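Local coordinates for probable glutamine-binding lipoprotein GlnH (GLNBP) (Mycobacterium tuberculosis, PDB 6H1U) that binds glutamate and, here, aspartate in the cleft between its lobes, probably delivering such amino acids for transport into the cell, at residues L139-R144 against T208-L213; T121-C126 against Q233-G238; L101-R106 against R168-L173; P2-M7 against W191-V196. All coordinates share one frame; numbering follows the deposited sequence.

How the interactions relate
Four contacts surround or flank one bound aspartate in a two-lobed solute-binding protein. Along the chain the first segments come in the order 2-7, 101-106, 121-126 and 139-144, and their partners follow from 168-173 to 233-238. Interactions 1 and 2 have centres about 12 Å apart and share one sheet, in which strands 139-148 and 232-240 are neighbours. Interaction 3, about 12 Å from the centre of interaction 2, reaches across the cleft, and its Ser172 meets Thr208 of interaction 1. Interaction 4 lies about 24 Å from interaction 2 by centres, on the surface, yet near the beginning of its helix Trp191 reaches the ligand. Residues distant in sequence thus close on one small amino acid.

Interaction 1: L139-R144 against T208-L213; sequences LDANQR and TDDTIL. With ASP (aspartic acid), chain B.
A chi1 of 53° at Asp210, with CG lodged between the backbone N and the carbonyl carbon, folds its carboxylate back to the strand, where OD1 accepts the amide of Asn142 at 3.1 Å between N and OD1. That N-H comes from above the carboxylate plane. In return Asp210 N donates to Asn142 O at 2.8 Å, so one short aspartate answers both backbone polar groups of Asn142 as the helix begins. Two residues on, Arg144 N donates to Thr208 O over 2.9 Å, tying the chain ahead of the helix to the same strand. The arginine chain bends at chi3 (63°), and its CD packs against Asp210 CB; a water joins Arg144 NH1 to Asp210 OD2, linking the opposite charges without direct contact, while NH2 is held by Gly227.

Toward the other end of the strand, the small Ala141 suits the close approach, its CB 3.4 Å from Thr211 OG1, a hydroxyl hydrogen-bonded to Tyr235 OH; Leu139 reaches farther, its CD2 meeting Thr211 CG2 tip to tip at 4.1 Å. Asp209 turns its carboxylate to the ligand instead: its OD2 accepts the aspartate amine, N to OD2 2.7 Å, and is also hydrogen-bonded to Tyr235 OH. A second water spans Asp209 OD1 and, weakly, Gln143 OE1; NE2 of the same glutamine is hydrogen-bonded to Ser207 OG.

The corner at Thr208 thus leads from strand 205-207 into helix 210-219 against strand 139-148, with strand 232-240 also paired to that strand and helices 171-176 and 191-199 packed nearby.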
loop_
_atom_site.group_PDB
_atom_site.type_symbol
_atom_site.label_atom_id
_atom_site.label_comp_id
_atom_site.label_asym_id
_atom_site.label_seq_id
_atom_site.Cartn_x
_atom_site.Cartn_y
_atom_site.Cartn_z
ATOM N N LEU A 139 -7.070 -2.383 5.047
ATOM C CA LEU A 139 -6.371 -1.492 5.967
ATOM C C LEU A 139 -6.625 -0.080 5.483
ATOM O O LEU A 139 -6.484 0.183 4.288
ATOM C CB LEU A 139 -4.863 -1.777 5.980
ATOM C CG LEU A 139 -4.025 -0.977 7.001
ATOM C CD1 LEU A 139 -4.439 -1.287 8.426
ATOM C CD2 LEU A 139 -2.539 -1.227 6.798
ATOM N N ASP A 140 -6.976 0.822 6.401
ATOM C CA ASP A 140 -7.243 2.211 6.042
ATOM C C ASP A 140 -6.146 3.094 6.629
ATOM O O ASP A 140 -6.097 3.303 7.846
ATOM C CB ASP A 140 -8.626 2.640 6.529
ATOM C CG ASP A 140 -9.032 3.991 5.985
ATOM O OD1 ASP A 140 -8.731 4.264 4.801
ATOM O OD2 ASP A 140 -9.653 4.772 6.732
ATOM N N ALA A 141 -5.284 3.622 5.763
ATOM C CA ALA A 141 -4.203 4.527 6.158
ATOM C C ALA A 141 -4.561 5.960 5.766
ATOM O O ALA A 141 -5.607 6.228 5.162
ATOM C CB ALA A 141 -2.869 4.096 5.538
ATOM N N ASN A 142 -3.695 6.907 6.136
ATOM C CA ASN A 142 -3.909 8.290 5.722
ATOM C C ASN A 142 -2.575 8.977 5.484
ATOM O O ASN A 142 -1.624 8.761 6.231
ATOM C CB ASN A 142 -4.722 9.072 6.761
ATOM C CG ASN A 142 -5.632 10.098 6.114
ATOM O OD1 ASN A 142 -5.168 11.125 5.616
ATOM N ND2 ASN A 142 -6.936 9.820 6.104
ATOM N N GLN A 143 -2.510 9.809 4.446
ATOM C CA GLN A 143 -1.243 10.451 4.089
ATOM C C GLN A 143 -0.840 11.498 5.126
ATOM O O GLN A 143 -1.649 12.350 5.499
ATOM C CB GLN A 143 -1.368 11.095 2.706
ATOM C CG GLN A 143 -0.086 11.768 2.211
ATOM C CD GLN A 143 -0.115 12.042 0.716
ATOM O OE1 GLN A 143 -1.040 11.625 0.016
ATOM N NE2 GLN A 143 0.892 12.754 0.221
ATOM N N ARG A 144 0.414 11.455 5.572
ATOM C CA ARG A 144 0.934 12.456 6.505
ATOM C C ARG A 144 2.345 12.845 6.059
ATOM O O ARG A 144 2.749 12.613 4.913
ATOM C CB ARG A 144 0.841 11.930 7.948
ATOM C CG ARG A 144 -0.613 11.569 8.352
ATOM C CD ARG A 144 -0.769 11.277 9.829
ATOM N NE ARG A 144 -0.451 12.446 10.640
ATOM C CZ ARG A 144 -0.245 12.413 11.954
ATOM N NH1 ARG A 144 -0.339 11.263 12.613
ATOM N NH2 ARG A 144 0.054 13.531 12.609
ATOM N N THR A 208 3.712 10.413 2.603
ATOM C CA THR A 208 2.942 9.269 2.116
ATOM C C THR A 208 2.120 8.713 3.275
ATOM O O THR A 208 1.993 9.348 4.329
ATOM C CB THR A 208 3.852 8.204 1.479
ATOM O OG1 THR A 208 3.058 7.208 0.807
ATOM C CG2 THR A 208 4.746 7.512 2.506
ATOM N N ASP A 209 1.538 7.529 3.056
ATOM C CA ASP A 209 0.721 6.842 4.056
ATOM C C ASP A 209 1.423 6.806 5.407
ATOM O O ASP A 209 2.594 6.425 5.491
ATOM C CB ASP A 209 0.463 5.398 3.627
ATOM C CG ASP A 209 -0.097 5.262 2.220
ATOM O OD1 ASP A 209 -0.358 6.263 1.527
ATOM O OD2 ASP A 209 -0.277 4.097 1.815
ATOM N N ASP A 210 0.680 7.136 6.480
ATOM C CA ASP A 210 1.286 7.114 7.811
ATOM C C ASP A 210 1.769 5.717 8.195
ATOM O O ASP A 210 2.725 5.579 8.969
ATOM C CB ASP A 210 0.318 7.677 8.868
ATOM C CG ASP A 210 -1.068 7.013 8.881
ATOM O OD1 ASP A 210 -1.390 6.121 8.064
ATOM O OD2 ASP A 210 -1.873 7.425 9.742
ATOM N N THR A 211 1.121 4.678 7.668
ATOM C CA THR A 211 1.578 3.302 7.842
ATOM C C THR A 211 2.986 3.103 7.284
ATOM O O THR A 211 3.863 2.541 7.955
ATOM C CB THR A 211 0.600 2.369 7.129
ATOM O OG1 THR A 211 0.339 2.925 5.835
ATOM C CG2 THR A 211 -0.705 2.264 7.892
ATOM N N ILE A 212 3.202 3.512 6.029
ATOM C CA ILE A 212 4.522 3.423 5.407
ATOM C C ILE A 212 5.520 4.293 6.158
ATOM O O ILE A 212 6.657 3.876 6.422
ATOM C CB ILE A 212 4.427 3.833 3.926
ATOM C CG1 ILE A 212 3.512 2.850 3.170
ATOM C CG2 ILE A 212 5.822 3.929 3.297
ATOM C CD1 ILE A 212 3.357 3.188 1.702
ATOM N N LEU A 213 5.111 5.510 6.513
ATOM C CA LEU A 213 6.000 6.398 7.259
ATOM C C LEU A 213 6.408 5.781 8.591
ATOM O O LEU A 213 7.559 5.933 9.029
ATOM C CB LEU A 213 5.326 7.749 7.485
ATOM C CG LEU A 213 5.049 8.586 6.235
ATOM C CD1 LEU A 213 4.493 9.930 6.659
ATOM C CD2 LEU A 213 6.325 8.743 5.412
HETATM N N ASP B . -0.906 3.611 -0.787
HETATM C CA ASP B . -0.335 4.580 -1.715
HETATM C C ASP B . -0.574 4.143 -3.155
HETATM O O ASP B . 0.023 4.698 -4.081
HETATM C CB ASP B . 1.176 4.765 -1.450
HETATM C CG ASP B . 1.989 3.533 -1.805
HETATM O OD1 ASP B . 3.233 3.636 -1.860
HETATM O OD2 ASP B . 1.400 2.454 -2.012
HETATM O OXT ASP B . -1.373 3.221 -3.373
HETATM O O HOH W 1 -0.083 8.699 0.434
HETATM O O HOH W 2 -0.844 8.646 12.020
#

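Interaction 2: T121-C126 against Q233-G238; sequences TMSITC and QPYGVG. With ASP (aspartic acid), chain B.
Ser123 OG is gripped twice: it donates to Gln233 OE1 at 2.7 Å, in the amide plane and on a lone pair, and accepts the ligand amine, at 2.9 Å from the ligand N. This is the cleft of the family 3 solute-binding fold, where the loop 121-126 passes over strand 232-240, whose pairing with strands of both lobes is consistent with a hinge crossing. With OG turned beside its own backbone N (chi1 -65°), the serine, small enough to sit between the two partners, joins them. Gln233 OE1 is also hydrogen-bonded to the hydroxyl of Thr171, which holds its amide in place.

The backbones are pinned on either side of Ser123: Gly236 N donates to Met122 O at 2.9 Å, and Ile124 N to Pro234 O at 2.8 Å. Thr121 lies against Tyr235, its CA 3.6 Å above the centre of the ring in a CH-pi contact, with CB over the same face near CZ and CG2 near CE2. The same threonine serves the ligand, Thr121 O accepting from ligand N at 2.7 Å and OG1 donating to ligand OD2. Glycine suits the places of Gly236 and Gly238, where a beta carbon would collide with Ile124 CG1 and Met122 SD respectively. A water joins the loop to the strand's continuation, accepting from Met122 N and donating to Gly236 O at 2.8 Å.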
loop_
_atom_site.group_PDB
_atom_site.type_symbol
_atom_site.label_atom_id
_atom_site.label_comp_id
_atom_site.label_asym_id
_atom_site.label_seq_id
_atom_site.Cartn_x
_atom_site.Cartn_y
_atom_site.Cartn_z
ATOM N N THR A 121 0.384 -2.259 -0.336
ATOM C CA THR A 121 -0.206 -1.015 0.170
ATOM C C THR A 121 -1.001 -0.277 -0.905
ATOM O O THR A 121 -0.826 0.926 -1.091
ATOM C CB THR A 121 0.883 -0.090 0.767
ATOM O OG1 THR A 121 1.874 0.249 -0.222
ATOM C CG2 THR A 121 1.590 -0.766 1.935
ATOM N N MET A 122 -1.896 -0.970 -1.609
ATOM C CA MET A 122 -2.426 -0.433 -2.859
ATOM C C MET A 122 -3.749 0.288 -2.600
ATOM O O MET A 122 -4.797 -0.341 -2.437
ATOM C CB MET A 122 -2.564 -1.544 -3.895
ATOM C CG MET A 122 -2.757 -1.005 -5.298
ATOM S SD MET A 122 -2.723 -2.341 -6.504
ATOM C CE MET A 122 -2.881 -1.411 -8.027
ATOM N N SER A 123 -3.703 1.618 -2.594
ATOM C CA SER A 123 -4.914 2.403 -2.374
ATOM C C SER A 123 -5.914 2.183 -3.493
ATOM O O SER A 123 -5.556 2.206 -4.674
ATOM C CB SER A 123 -4.574 3.887 -2.277
ATOM O OG SER A 123 -3.774 4.106 -1.139
ATOM N N ILE A 124 -7.169 1.982 -3.100
ATOM C CA ILE A 124 -8.285 1.811 -4.028
ATOM C C ILE A 124 -8.755 3.188 -4.469
ATOM O O ILE A 124 -9.201 3.993 -3.641
ATOM C CB ILE A 124 -9.432 1.036 -3.361
ATOM C CG1 ILE A 124 -8.947 -0.313 -2.822
ATOM C CG2 ILE A 124 -10.595 0.837 -4.327
ATOM C CD1 ILE A 124 -9.839 -0.825 -1.667
ATOM N N THR A 125 -8.673 3.460 -5.771
ATOM C CA THR A 125 -9.096 4.742 -6.316
ATOM C C THR A 125 -9.982 4.529 -7.534
ATOM O O THR A 125 -9.935 3.486 -8.190
ATOM C CB THR A 125 -7.916 5.624 -6.734
ATOM O OG1 THR A 125 -7.257 5.025 -7.854
ATOM C CG2 THR A 125 -6.918 5.779 -5.590
ATOM N N CYS A 126 -10.781 5.559 -7.828
ATOM C CA CYS A 126 -11.597 5.558 -9.039
ATOM C C CYS A 126 -10.746 5.408 -10.287
ATOM O O CYS A 126 -11.122 4.691 -11.225
ATOM C CB CYS A 126 -12.409 6.846 -9.104
ATOM S SG CYS A 126 -13.584 6.899 -7.772
ATOM N N GLN A 233 -6.286 6.633 2.396
ATOM C CA GLN A 233 -5.584 5.597 1.631
ATOM C C GLN A 233 -6.159 4.233 1.987
ATOM O O GLN A 233 -5.611 3.509 2.826
ATOM C CB GLN A 233 -4.074 5.638 1.896
ATOM C CG GLN A 233 -3.453 7.031 1.746
ATOM C CD GLN A 233 -3.486 7.541 0.304
ATOM O OE1 GLN A 233 -3.472 6.759 -0.641
ATOM N NE2 GLN A 233 -3.514 8.869 0.139
ATOM N N PRO A 234 -7.269 3.845 1.360
ATOM C CA PRO A 234 -7.889 2.555 1.694
ATOM C C PRO A 234 -7.258 1.431 0.891
ATOM O O PRO A 234 -7.427 1.370 -0.332
ATOM C CB PRO A 234 -9.357 2.774 1.318
ATOM C CG PRO A 234 -9.307 3.761 0.164
ATOM C CD PRO A 234 -8.018 4.580 0.327
ATOM N N TYR A 235 -6.525 0.536 1.551
ATOM C CA TYR A 235 -5.804 -0.506 0.826
ATOM C C TYR A 235 -6.729 -1.612 0.356
ATOM O O TYR A 235 -7.567 -2.108 1.114
ATOM C CB TYR A 235 -4.734 -1.162 1.693
ATOM C CG TYR A 235 -3.592 -0.293 2.127
ATOM C CD1 TYR A 235 -3.455 1.014 1.677
ATOM C CD2 TYR A 235 -2.642 -0.793 3.008
ATOM C CE1 TYR A 235 -2.368 1.805 2.098
ATOM C CE2 TYR A 235 -1.564 -0.009 3.429
ATOM C CZ TYR A 235 -1.449 1.284 2.976
ATOM O OH TYR A 235 -0.369 2.043 3.403
ATOM N N GLY A 236 -6.511 -2.057 -0.879
ATOM C CA GLY A 236 -7.189 -3.231 -1.388
ATOM C C GLY A 236 -6.188 -4.179 -2.020
ATOM O O GLY A 236 -5.094 -3.786 -2.416
ATOM N N VAL A 237 -6.571 -5.452 -2.064
ATOM C CA VAL A 237 -5.845 -6.434 -2.859
ATOM C C VAL A 237 -6.150 -6.174 -4.328
ATOM O O VAL A 237 -7.314 -6.203 -4.745
ATOM C CB VAL A 237 -6.236 -7.864 -2.462
ATOM C CG1 VAL A 237 -5.509 -8.880 -3.355
ATOM C CG2 VAL A 237 -5.926 -8.118 -0.982
ATOM N N GLY A 238 -5.111 -5.902 -5.115
ATOM C CA GLY A 238 -5.308 -5.640 -6.535
ATOM C C GLY A 238 -5.413 -6.937 -7.316
ATOM O O GLY A 238 -4.685 -7.894 -7.069
HETATM N N ASP B . -0.906 3.611 -0.787
HETATM C CA ASP B . -0.335 4.580 -1.715
HETATM C C ASP B . -0.574 4.143 -3.155
HETATM O O ASP B . 0.023 4.698 -4.081
HETATM C CB ASP B . 1.176 4.765 -1.450
HETATM C CG ASP B . 1.989 3.533 -1.805
HETATM O OD1 ASP B . 3.233 3.636 -1.860
HETATM O OD2 ASP B . 1.400 2.454 -2.012
HETATM O OXT ASP B . -1.373 3.221 -3.373
HETATM O O HOH W 3 -2.451 -3.849 -1.536
#

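Interaction 3: L101-R106 against R168-L173; sequences LSAAER and RGTTSL. With ASP (aspartic acid), chain B.
Ala103 meets the other segment first: its methyl CB rests 3.6 Å from Arg168 O and also touches Thr170 CG2, a close fit that suits a single methyl. At Ala104 the backbones come closest, its CA 3.9 Å from Gly169 CA. Glycine suits this place twice over, since a beta carbon would strike Ala104 and the positive phi of Gly169 (81°) would press such a carbon on the preceding carbonyl. A water sits beside the pair, donating to Arg168 O and accepting, weakly, from Ala104 N. Glu105 serves its own segment and braces the turn, OE1 accepting the amide N of Ser102 at 2.9 Å.

Arg106 then carries the working end. Its NE donates to Ala103 O at 3.0 Å, on a lone pair, which fixes the rotation of the guanidinium. With the chain bent at chi3 (-71°), NH2 reaches Gly169 O at 3.2 Å across the contact, in the guanidinium plane, and the same nitrogen holds the ligand carboxylate O at 3.0 Å, also at that plane's edge. NH1 meets the second carboxylate, donating to ligand OD2 at 2.8 Å. One planar cation thereby grips both acidic ends of the aspartate. From the other segment, Thr171 N, at the start of helix 171-176, donates to the same ligand O at 2.9 Å, where the helix end would add to the pull on the negative charge. Arg128 also binds the ligand here. Such an arginine and helix start, one from each lobe, are characteristic of the amino-acid cleft of type II periplasmic-binding-protein folds.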
loop_
_atom_site.group_PDB
_atom_site.type_symbol
_atom_site.label_atom_id
_atom_site.label_comp_id
_atom_site.label_asym_id
_atom_site.label_seq_id
_atom_site.Cartn_x
_atom_site.Cartn_y
_atom_site.Cartn_z
ATOM N N LEU A 101 7.913 -6.148 -7.551
ATOM C CA LEU A 101 7.335 -5.059 -8.333
ATOM C C LEU A 101 7.579 -3.746 -7.608
ATOM O O LEU A 101 7.559 -3.701 -6.378
ATOM C CB LEU A 101 5.807 -5.198 -8.499
ATOM C CG LEU A 101 5.158 -6.459 -9.050
ATOM C CD1 LEU A 101 3.656 -6.318 -8.994
ATOM C CD2 LEU A 101 5.612 -6.685 -10.484
ATOM N N SER A 102 7.775 -2.674 -8.376
ATOM C CA SER A 102 7.743 -1.340 -7.791
ATOM C C SER A 102 6.304 -0.830 -7.683
ATOM O O SER A 102 5.370 -1.391 -8.263
ATOM C CB SER A 102 8.560 -0.368 -8.632
ATOM O OG SER A 102 7.923 -0.160 -9.883
ATOM N N ALA A 103 6.135 0.276 -6.950
ATOM C CA ALA A 103 4.821 0.921 -6.871
ATOM C C ALA A 103 4.275 1.253 -8.255
ATOM O O ALA A 103 3.069 1.116 -8.517
ATOM C CB ALA A 103 4.913 2.192 -6.021
ATOM N N ALA A 104 5.146 1.676 -9.159
ATOM C CA ALA A 104 4.729 2.078 -10.492
ATOM C C ALA A 104 4.358 0.902 -11.384
ATOM O O ALA A 104 3.842 1.129 -12.482
ATOM C CB ALA A 104 5.837 2.906 -11.161
ATOM N N GLU A 105 4.612 -0.331 -10.950
ATOM C CA GLU A 105 4.339 -1.529 -11.735
ATOM C C GLU A 105 3.142 -2.326 -11.234
ATOM O O GLU A 105 2.859 -3.400 -11.778
ATOM C CB GLU A 105 5.579 -2.437 -11.750
ATOM C CG GLU A 105 6.770 -1.815 -12.484
ATOM C CD GLU A 105 8.093 -2.508 -12.200
ATOM O OE1 GLU A 105 8.199 -3.238 -11.192
ATOM O OE2 GLU A 105 9.045 -2.299 -12.989
ATOM N N ARG A 106 2.440 -1.845 -10.206
ATOM C CA ARG A 106 1.374 -2.649 -9.617
ATOM C C ARG A 106 0.229 -2.845 -10.598
ATOM O O ARG A 106 -0.311 -3.953 -10.716
ATOM C CB ARG A 106 0.865 -1.989 -8.332
ATOM C CG ARG A 106 1.878 -2.048 -7.194
ATOM C CD ARG A 106 1.378 -1.267 -5.984
ATOM N NE ARG A 106 1.397 0.177 -6.227
ATOM C CZ ARG A 106 1.098 1.094 -5.312
ATOM N NH1 ARG A 106 0.719 0.718 -4.092
ATOM N NH2 ARG A 106 1.175 2.386 -5.616
ATOM N N ARG A 168 7.613 7.184 -7.275
ATOM C CA ARG A 168 6.833 7.254 -8.505
ATOM C C ARG A 168 5.732 6.198 -8.507
ATOM O O ARG A 168 5.879 5.107 -7.948
ATOM C CB ARG A 168 7.747 7.083 -9.723
ATOM C CG ARG A 168 8.660 8.300 -9.906
ATOM C CD ARG A 168 9.449 8.274 -11.202
ATOM N NE ARG A 168 10.549 7.321 -11.168
ATOM C CZ ARG A 168 11.735 7.592 -10.632
ATOM N NH1 ARG A 168 11.941 8.772 -10.071
ATOM N NH2 ARG A 168 12.710 6.688 -10.654
ATOM N N GLY A 169 4.618 6.535 -9.152
ATOM C CA GLY A 169 3.529 5.588 -9.247
ATOM C C GLY A 169 2.648 5.507 -8.022
ATOM O O GLY A 169 1.964 4.495 -7.841
ATOM N N THR A 170 2.633 6.537 -7.178
ATOM C CA THR A 170 1.856 6.499 -5.945
ATOM C C THR A 170 0.799 7.598 -5.931
ATOM O O THR A 170 0.928 8.625 -6.602
ATOM C CB THR A 170 2.747 6.643 -4.699
ATOM O OG1 THR A 170 3.423 7.914 -4.728
ATOM C CG2 THR A 170 3.775 5.515 -4.633
ATOM N N THR A 171 -0.269 7.352 -5.162
ATOM C CA THR A 171 -1.271 8.384 -4.899
ATOM C C THR A 171 -0.662 9.573 -4.182
ATOM O O THR A 171 -1.206 10.680 -4.253
ATOM C CB THR A 171 -2.406 7.839 -4.030
ATOM O OG1 THR A 171 -1.857 7.333 -2.800
ATOM C CG2 THR A 171 -3.195 6.738 -4.759
ATOM N N SER A 172 0.441 9.348 -3.477
ATOM C CA SER A 172 1.046 10.393 -2.665
ATOM C C SER A 172 1.462 11.579 -3.521
ATOM O O SER A 172 1.373 12.729 -3.077
ATOM C CB SER A 172 2.247 9.816 -1.920
ATOM O OG SER A 172 1.873 8.592 -1.303
ATOM N N LEU A 173 1.910 11.315 -4.754
ATOM C CA LEU A 173 2.336 12.381 -5.660
ATOM C C LEU A 173 1.191 13.330 -5.991
ATOM O O LEU A 173 1.357 14.557 -5.951
ATOM C CB LEU A 173 2.913 11.783 -6.946
ATOM C CG LEU A 173 3.184 12.821 -8.040
ATOM C CD1 LEU A 173 4.154 13.890 -7.526
ATOM C CD2 LEU A 173 3.708 12.165 -9.302
HETATM N N ASP B . -0.906 3.611 -0.787
HETATM C CA ASP B . -0.335 4.580 -1.715
HETATM C C ASP B . -0.574 4.143 -3.155
HETATM O O ASP B . 0.023 4.698 -4.081
HETATM C CB ASP B . 1.176 4.765 -1.450
HETATM C CG ASP B . 1.989 3.533 -1.805
HETATM O OD1 ASP B . 3.233 3.636 -1.860
HETATM O OD2 ASP B . 1.400 2.454 -2.012
HETATM O OXT ASP B . -1.373 3.221 -3.373
HETATM O O HOH W 4 7.845 3.347 -8.234
#

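Interaction 4: P2-M7 against W191-V196; sequences PTPVGM and WADCLV. With ASP (aspartic acid), chain B.
Pro4 carries this contact, its ring laid against Asp193 and Val196, about one helical turn apart. Its CB lies 3.5 Å from Asp193 CB and as near to the carboxyl carbon, while CG comes 3.6 Å from Asp193 O. CD meets Val196 CG1 at 3.8 Å, the two side chains sliding past each other in opposite directions. That methyl reaches the ring because chi1 of 170° sets CG1 opposite the backbone N of Val196. Further along, Pro2 O approaches the same CG1 at 4.0 Å. Proline suits the place: a compact apolar ring on a stiff backbone packs closely against a helix surface, and nothing between the two segments depends on polar bonding.

A shell outward, Pro4 opens a type II turn that runs to Met7, with Gly6 at the positive phi (98°) that glycine tolerates. Gly6 O accepts from Arg168, fastening the turn to the loop after strand 163-167, and Met7 packs on Val186 and Val188. Asn190 OD1 receives the amide of Asp193 near the helix start, and Cys194, pointing away from the arm, is crosslinked to Cys165. Near the start of this helix Trp191 turns away to the cleft, where NE1 donates to ligand OD1 at 2.7 Å, met at the edge and in the plane of the indole.

The N-terminal arm, which continues into strand 8-9 beside strand 184-188, therefore rests on the outer side of helix 191-199, the helix of a beta-alpha-beta crossover from strand 184-188 to strand 205-207 in the second lobe of this solute-binding fold.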
loop_
_atom_site.group_PDB
_atom_site.type_symbol
_atom_site.label_atom_id
_atom_site.label_comp_id
_atom_site.label_asym_id
_atom_site.label_seq_id
_atom_site.Cartn_x
_atom_site.Cartn_y
_atom_site.Cartn_z
ATOM N N PRO A 2 25.676 5.493 0.339
ATOM C CA PRO A 2 24.780 5.025 -0.726
ATOM C C PRO A 2 23.990 6.160 -1.359
ATOM O O PRO A 2 23.727 7.192 -0.736
ATOM C CB PRO A 2 23.853 4.037 -0.003
ATOM C CG PRO A 2 24.600 3.635 1.224
ATOM C CD PRO A 2 25.390 4.842 1.629
ATOM N N THR A 3 23.612 5.953 -2.625
ATOM C CA THR A 3 22.749 6.880 -3.350
ATOM C C THR A 3 21.667 6.124 -4.112
ATOM O O THR A 3 21.981 5.272 -4.952
ATOM C CB THR A 3 23.556 7.742 -4.317
ATOM O OG1 THR A 3 24.492 8.542 -3.579
ATOM C CG2 THR A 3 22.628 8.659 -5.111
ATOM N N PRO A 4 20.391 6.420 -3.856
ATOM C CA PRO A 4 19.305 5.702 -4.539
ATOM C C PRO A 4 19.371 5.890 -6.047
ATOM O O PRO A 4 19.458 7.013 -6.543
ATOM C CB PRO A 4 18.038 6.334 -3.954
ATOM C CG PRO A 4 18.470 6.994 -2.678
ATOM C CD PRO A 4 19.889 7.419 -2.898
ATOM N N VAL A 5 19.318 4.777 -6.781
ATOM C CA VAL A 5 19.262 4.852 -8.237
ATOM C C VAL A 5 17.889 5.357 -8.663
ATOM O O VAL A 5 16.853 4.874 -8.190
ATOM C CB VAL A 5 19.575 3.487 -8.869
ATOM C CG1 VAL A 5 19.483 3.574 -10.383
ATOM C CG2 VAL A 5 20.954 3.017 -8.449
ATOM N N GLY A 6 17.876 6.346 -9.546
ATOM C CA GLY A 6 16.648 6.835 -10.139
ATOM C C GLY A 6 16.057 8.075 -9.510
ATOM O O GLY A 6 14.869 8.343 -9.723
ATOM N N MET A 7 16.834 8.838 -8.745
ATOM C CA MET A 7 16.306 10.044 -8.124
ATOM C C MET A 7 16.186 11.160 -9.157
ATOM O O MET A 7 17.148 11.454 -9.868
ATOM C CB MET A 7 17.205 10.472 -6.970
ATOM C CG MET A 7 16.694 11.670 -6.216
ATOM S SD MET A 7 17.807 12.038 -4.845
ATOM C CE MET A 7 17.689 10.491 -3.951
ATOM N N TRP A 191 9.972 3.975 -1.349
ATOM C CA TRP A 191 9.975 4.829 -0.166
ATOM C C TRP A 191 11.248 4.652 0.649
ATOM O O TRP A 191 11.682 5.600 1.317
ATOM C CB TRP A 191 8.727 4.564 0.686
ATOM C CG TRP A 191 7.474 5.006 -0.020
ATOM C CD1 TRP A 191 6.489 4.199 -0.534
ATOM C CD2 TRP A 191 7.099 6.351 -0.340
ATOM N NE1 TRP A 191 5.512 4.967 -1.128
ATOM C CE2 TRP A 191 5.863 6.290 -1.026
ATOM C CE3 TRP A 191 7.673 7.606 -0.095
ATOM C CZ2 TRP A 191 5.207 7.432 -1.486
ATOM C CZ3 TRP A 191 7.016 8.739 -0.538
ATOM C CH2 TRP A 191 5.791 8.644 -1.227
ATOM N N ALA A 192 11.868 3.463 0.598
ATOM C CA ALA A 192 13.164 3.300 1.257
ATOM C C ALA A 192 14.194 4.275 0.701
ATOM O O ALA A 192 15.090 4.719 1.438
ATOM C CB ALA A 192 13.664 1.866 1.092
ATOM N N ASP A 193 14.096 4.600 -0.596
ATOM C CA ASP A 193 15.010 5.572 -1.196
ATOM C C ASP A 193 14.793 6.969 -0.623
ATOM O O ASP A 193 15.749 7.744 -0.477
ATOM C CB ASP A 193 14.825 5.608 -2.715
ATOM C CG ASP A 193 15.189 4.301 -3.389
ATOM O OD1 ASP A 193 16.062 3.563 -2.878
ATOM O OD2 ASP A 193 14.605 4.022 -4.459
ATOM N N CYS A 194 13.534 7.326 -0.342
ATOM C CA CYS A 194 13.257 8.608 0.302
ATOM C C CYS A 194 13.925 8.677 1.661
ATOM O O CYS A 194 14.450 9.722 2.054
ATOM C CB CYS A 194 11.748 8.833 0.459
ATOM S SG CYS A 194 10.887 9.204 -1.068
ATOM N N LEU A 195 13.912 7.568 2.400
ATOM C CA LEU A 195 14.558 7.562 3.702
ATOM C C LEU A 195 16.058 7.800 3.555
ATOM O O LEU A 195 16.636 8.635 4.262
ATOM C CB LEU A 195 14.270 6.245 4.424
ATOM C CG LEU A 195 15.077 6.088 5.716
ATOM C CD1 LEU A 195 14.758 7.231 6.677
ATOM C CD2 LEU A 195 14.785 4.737 6.360
ATOM N N VAL A 196 16.700 7.109 2.608
ATOM C CA VAL A 196 18.120 7.358 2.363
ATOM C C VAL A 196 18.346 8.820 1.999
ATOM O O VAL A 196 19.266 9.473 2.509
ATOM C CB VAL A 196 18.655 6.423 1.260
ATOM C CG1 VAL A 196 20.067 6.855 0.843
ATOM C CG2 VAL A 196 18.672 4.983 1.738
HETATM N N ASP B . -0.906 3.611 -0.787
HETATM C CA ASP B . -0.335 4.580 -1.715
HETATM C C ASP B . -0.574 4.143 -3.155
HETATM O O ASP B . 0.023 4.698 -4.081
HETATM C CB ASP B . 1.176 4.765 -1.450
HETATM C CG ASP B . 1.989 3.533 -1.805
HETATM O OD1 ASP B . 3.233 3.636 -1.860
HETATM O OD2 ASP B . 1.400 2.454 -2.012
HETATM O OXT ASP B . -1.373 3.221 -3.373
#